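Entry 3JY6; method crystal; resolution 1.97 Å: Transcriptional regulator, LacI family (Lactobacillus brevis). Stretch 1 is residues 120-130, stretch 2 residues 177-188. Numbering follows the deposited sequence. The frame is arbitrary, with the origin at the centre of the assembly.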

# COMPACT_ATOMS: atom_id res chain seq x y z
N GLN A 120 -30.48 -7.52 10.49
CA GLN A 120 -31.77 -7.16 9.92
C GLN A 120 -31.99 -7.80 8.55
O GLN A 120 -33.12 -7.89 8.08
N GLN A 121 -30.90 -8.25 7.93
CA GLN A 121 -31.02 -8.89 6.63
C GLN A 121 -31.08 -10.40 6.77
O GLN A 121 -31.12 -11.12 5.78
N GLY A 122 -31.05 -10.88 8.01
CA GLY A 122 -31.12 -12.32 8.24
C GLY A 122 -29.87 -13.03 8.74
O GLY A 122 -29.98 -14.12 9.28
N TYR A 123 -28.71 -12.43 8.54
CA TYR A 123 -27.44 -13.01 8.98
C TYR A 123 -27.32 -12.95 10.50
O TYR A 123 -26.97 -11.91 11.07
N GLN A 124 -27.61 -14.06 11.16
CA GLN A 124 -27.57 -14.13 12.62
C GLN A 124 -26.26 -14.68 13.17
O GLN A 124 -25.90 -14.44 14.33
N HIS A 125 -25.54 -15.41 12.33
CA HIS A 125 -24.29 -16.03 12.73
C HIS A 125 -23.08 -15.25 12.23
O HIS A 125 -22.83 -15.19 11.02
N VAL A 126 -22.33 -14.66 13.15
CA VAL A 126 -21.16 -13.88 12.76
C VAL A 126 -19.86 -14.62 13.01
O VAL A 126 -19.62 -15.15 14.09
N VAL A 127 -19.02 -14.67 11.98
CA VAL A 127 -17.73 -15.32 12.05
C VAL A 127 -16.70 -14.20 12.01
O VAL A 127 -16.46 -13.60 10.96
N VAL A 128 -16.11 -13.92 13.16
CA VAL A 128 -15.12 -12.86 13.28
C VAL A 128 -13.72 -13.34 12.93
O VAL A 128 -13.22 -14.31 13.51
N LEU A 129 -13.08 -12.67 11.98
CA LEU A 129 -11.72 -13.01 11.58
C LEU A 129 -10.86 -11.84 12.04
O LEU A 129 -11.11 -10.69 11.64
N THR A 130 -9.86 -12.10 12.87
CA THR A 130 -9.05 -11.01 13.41
C THR A 130 -7.62 -11.35 13.84
O THR A 130 -7.25 -12.53 13.95
N THR A 177 -19.34 -22.72 7.79
CA THR A 177 -20.20 -23.82 7.40
C THR A 177 -20.77 -24.75 8.47
O THR A 177 -21.45 -25.73 8.13
N GLN A 178 -20.55 -24.47 9.75
CA GLN A 178 -21.05 -25.37 10.79
C GLN A 178 -22.57 -25.51 10.89
O GLN A 178 -23.07 -26.61 11.14
N ASN A 179 -23.32 -24.43 10.73
CA ASN A 179 -24.77 -24.55 10.81
C ASN A 179 -25.51 -23.87 9.66
O ASN A 179 -24.90 -23.37 8.72
N ASP A 180 -26.84 -23.88 9.74
CA ASP A 180 -27.65 -23.28 8.69
C ASP A 180 -27.98 -21.80 8.84
O ASP A 180 -28.55 -21.19 7.93
N GLN A 181 -27.63 -21.22 9.98
CA GLN A 181 -27.89 -19.80 10.19
C GLN A 181 -27.17 -19.00 9.09
O GLN A 181 -26.05 -19.34 8.72
N LYS A 182 -27.84 -17.98 8.54
CA LYS A 182 -27.21 -17.15 7.52
C LYS A 182 -26.00 -16.61 8.24
O LYS A 182 -26.08 -16.26 9.42
N THR A 183 -24.88 -16.53 7.54
CA THR A 183 -23.63 -16.11 8.16
C THR A 183 -22.91 -14.94 7.50
O THR A 183 -22.93 -14.80 6.28
N VAL A 184 -22.27 -14.11 8.34
CA VAL A 184 -21.47 -12.98 7.87
C VAL A 184 -20.03 -13.22 8.34
O VAL A 184 -19.79 -13.36 9.54
N ALA A 185 -19.09 -13.25 7.40
CA ALA A 185 -17.69 -13.40 7.76
C ALA A 185 -17.28 -11.93 7.95
O ALA A 185 -17.34 -11.14 7.00
N PHE A 186 -16.90 -11.56 9.17
CA PHE A 186 -16.54 -10.18 9.51
C PHE A 186 -15.04 -10.03 9.84
O PHE A 186 -14.58 -10.47 10.89
N ALA A 187 -14.30 -9.42 8.93
CA ALA A 187 -12.87 -9.19 9.11
C ALA A 187 -12.66 -7.89 9.89
O ALA A 187 -13.19 -6.84 9.52
N LEU A 188 -11.89 -7.97 10.97
CA LEU A 188 -11.60 -6.80 11.79
C LEU A 188 -10.44 -5.99 11.24
O LEU A 188 -10.22 -4.85 11.66

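Neighbouring parallel strands alternate their side chains between the two faces of the sheet; the parallel pairing of His 125 to Leu 129 with Thr 183 to Ala 187 is a worked example. Ahead of the strand, Asn 179 (chi1 p) uses OD1 to accept a weak hydrogen bond from Gln 181 N at 3.3 Å. Lys 182 (m, t, p, t) points toward stretch 1 and lies over one face of the Tyr 123 ring, itself m. Lys 182 CE sits 3.6 Å from the Tyr 123 ring centroid, a CH-pi contact, and Lys 182 NZ 4.0 Å, a cation-pi contact, while NZ also donates to Gln 121 O at 2.8 Å. The positive phi of Gly 122 already calls for glycine, and a CB there would also clash with Lys 182 CD. Thr 183 (m) places OG1 to receive His 125 ND1 at 2.8 Å, near the plane of the imidazole (chi1 t), and to donate to Gln 181 O at 2.9 Å. On the same face Thr 183 CG2 meets Val 127 CG2 at 3.5 Å. Val 184, off-rotamer at -145°, turns to the other face, where Val 184 CG2 packs 3.3 Å from Tyr 123 CB. Ala 185 and Ala 187 return to the His 125 face. Between them Phe 186 (t) sets CB 3.9 Å from Val 126 CG1, though its ring leads away. Leu 188 closes the row, CD1 lying 3.8 Å from Val 128 CG1.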

# COMPACT_ATOMS: atom_id res chain seq x y z
CB GLN A 120 -31.89 -5.64 9.85
CG GLN A 120 -31.75 -4.99 11.23
CD GLN A 120 -31.74 -3.48 11.19
OE1 GLN A 120 -31.04 -2.86 10.39
NE2 GLN A 120 -32.52 -2.87 12.07
CB GLN A 121 -29.86 -8.51 5.71
CG GLN A 121 -29.74 -7.02 5.46
CD GLN A 121 -29.42 -6.69 4.01
OE1 GLN A 121 -28.41 -7.15 3.45
NE2 GLN A 121 -30.27 -5.88 3.39
CB TYR A 123 -26.29 -12.25 8.31
CG TYR A 123 -26.38 -12.24 6.80
CD1 TYR A 123 -25.96 -13.34 6.06
CD2 TYR A 123 -26.93 -11.15 6.12
CE1 TYR A 123 -26.08 -13.35 4.67
CE2 TYR A 123 -27.06 -11.15 4.73
CZ TYR A 123 -26.64 -12.26 4.01
OH TYR A 123 -26.77 -12.29 2.64
CB GLN A 124 -28.72 -15.02 13.12
CG GLN A 124 -30.04 -14.79 12.41
CD GLN A 124 -30.85 -13.67 13.03
OE1 GLN A 124 -31.43 -13.84 14.11
NE2 GLN A 124 -30.89 -12.53 12.37
CB HIS A 125 -24.27 -17.46 12.20
CG HIS A 125 -22.97 -18.17 12.40
ND1 HIS A 125 -22.40 -18.95 11.41
CD2 HIS A 125 -22.12 -18.22 13.45
CE1 HIS A 125 -21.26 -19.46 11.85
NE2 HIS A 125 -21.07 -19.03 13.09
CB VAL A 126 -21.12 -12.53 13.49
CG1 VAL A 126 -20.02 -11.65 12.88
CG2 VAL A 126 -22.47 -11.85 13.41
CB VAL A 127 -17.52 -16.28 10.86
CG1 VAL A 127 -16.10 -16.86 10.90
CG2 VAL A 127 -18.53 -17.42 10.93
CB VAL A 128 -15.10 -12.31 14.72
CG1 VAL A 128 -14.14 -11.14 14.81
CG2 VAL A 128 -16.50 -11.91 15.16
CB LEU A 129 -11.62 -13.18 10.06
CG LEU A 129 -10.25 -13.51 9.47
CD1 LEU A 129 -9.70 -14.81 10.07
CD2 LEU A 129 -10.38 -13.62 7.95
CB THR A 130 -9.76 -10.43 14.66
OG1 THR A 130 -9.05 -9.30 15.16
CG2 THR A 130 -9.81 -11.48 15.76
CB THR A 177 -19.44 -24.67 6.38
OG1 THR A 177 -20.37 -25.42 5.60
CG2 THR A 177 -18.49 -25.63 7.09
CB GLN A 178 -20.46 -25.03 12.16
CG GLN A 178 -20.79 -23.66 12.70
CD GLN A 178 -20.19 -23.42 14.08
OE1 GLN A 178 -19.42 -24.25 14.58
NE2 GLN A 178 -20.52 -22.30 14.69
CB ASN A 179 -25.28 -24.05 12.17
CG ASN A 179 -24.73 -22.69 12.56
OD1 ASN A 179 -24.92 -21.70 11.85
ND2 ASN A 179 -24.04 -22.63 13.71
CB ASP A 180 -28.95 -24.06 8.52
CG ASP A 180 -28.72 -25.43 7.92
OD1 ASP A 180 -27.75 -25.58 7.13
OD2 ASP A 180 -29.51 -26.35 8.21
CB GLN A 181 -27.39 -19.36 11.58
CG GLN A 181 -28.46 -19.51 12.66
CD GLN A 181 -27.96 -19.27 14.09
OE1 GLN A 181 -27.13 -18.40 14.34
NE2 GLN A 181 -28.50 -20.04 15.03
CB LYS A 182 -28.11 -15.99 7.06
CG LYS A 182 -29.23 -16.41 6.12
CD LYS A 182 -30.08 -15.22 5.66
CE LYS A 182 -29.34 -14.30 4.69
NZ LYS A 182 -30.22 -13.22 4.13
CB THR A 183 -22.65 -17.30 8.18
OG1 THR A 183 -23.28 -18.42 8.81
CG2 THR A 183 -21.36 -16.95 8.93
CB VAL A 184 -21.82 -11.63 8.53
CG1 VAL A 184 -21.67 -10.51 7.52
CG2 VAL A 184 -23.17 -11.68 9.18
CB ALA A 185 -16.91 -14.05 6.62
CB PHE A 186 -17.41 -9.75 10.70
CG PHE A 186 -17.57 -8.26 10.89
CD1 PHE A 186 -18.75 -7.76 11.44
CD2 PHE A 186 -16.54 -7.37 10.62
CE1 PHE A 186 -18.91 -6.40 11.71
CE2 PHE A 186 -16.67 -6.02 10.89
CZ PHE A 186 -17.86 -5.53 11.44
CB ALA A 187 -12.17 -9.12 7.75
CB LEU A 188 -11.31 -7.23 13.23
CG LEU A 188 -12.48 -7.10 14.22
CD1 LEU A 188 -13.78 -7.57 13.59
CD2 LEU A 188 -12.13 -7.87 15.47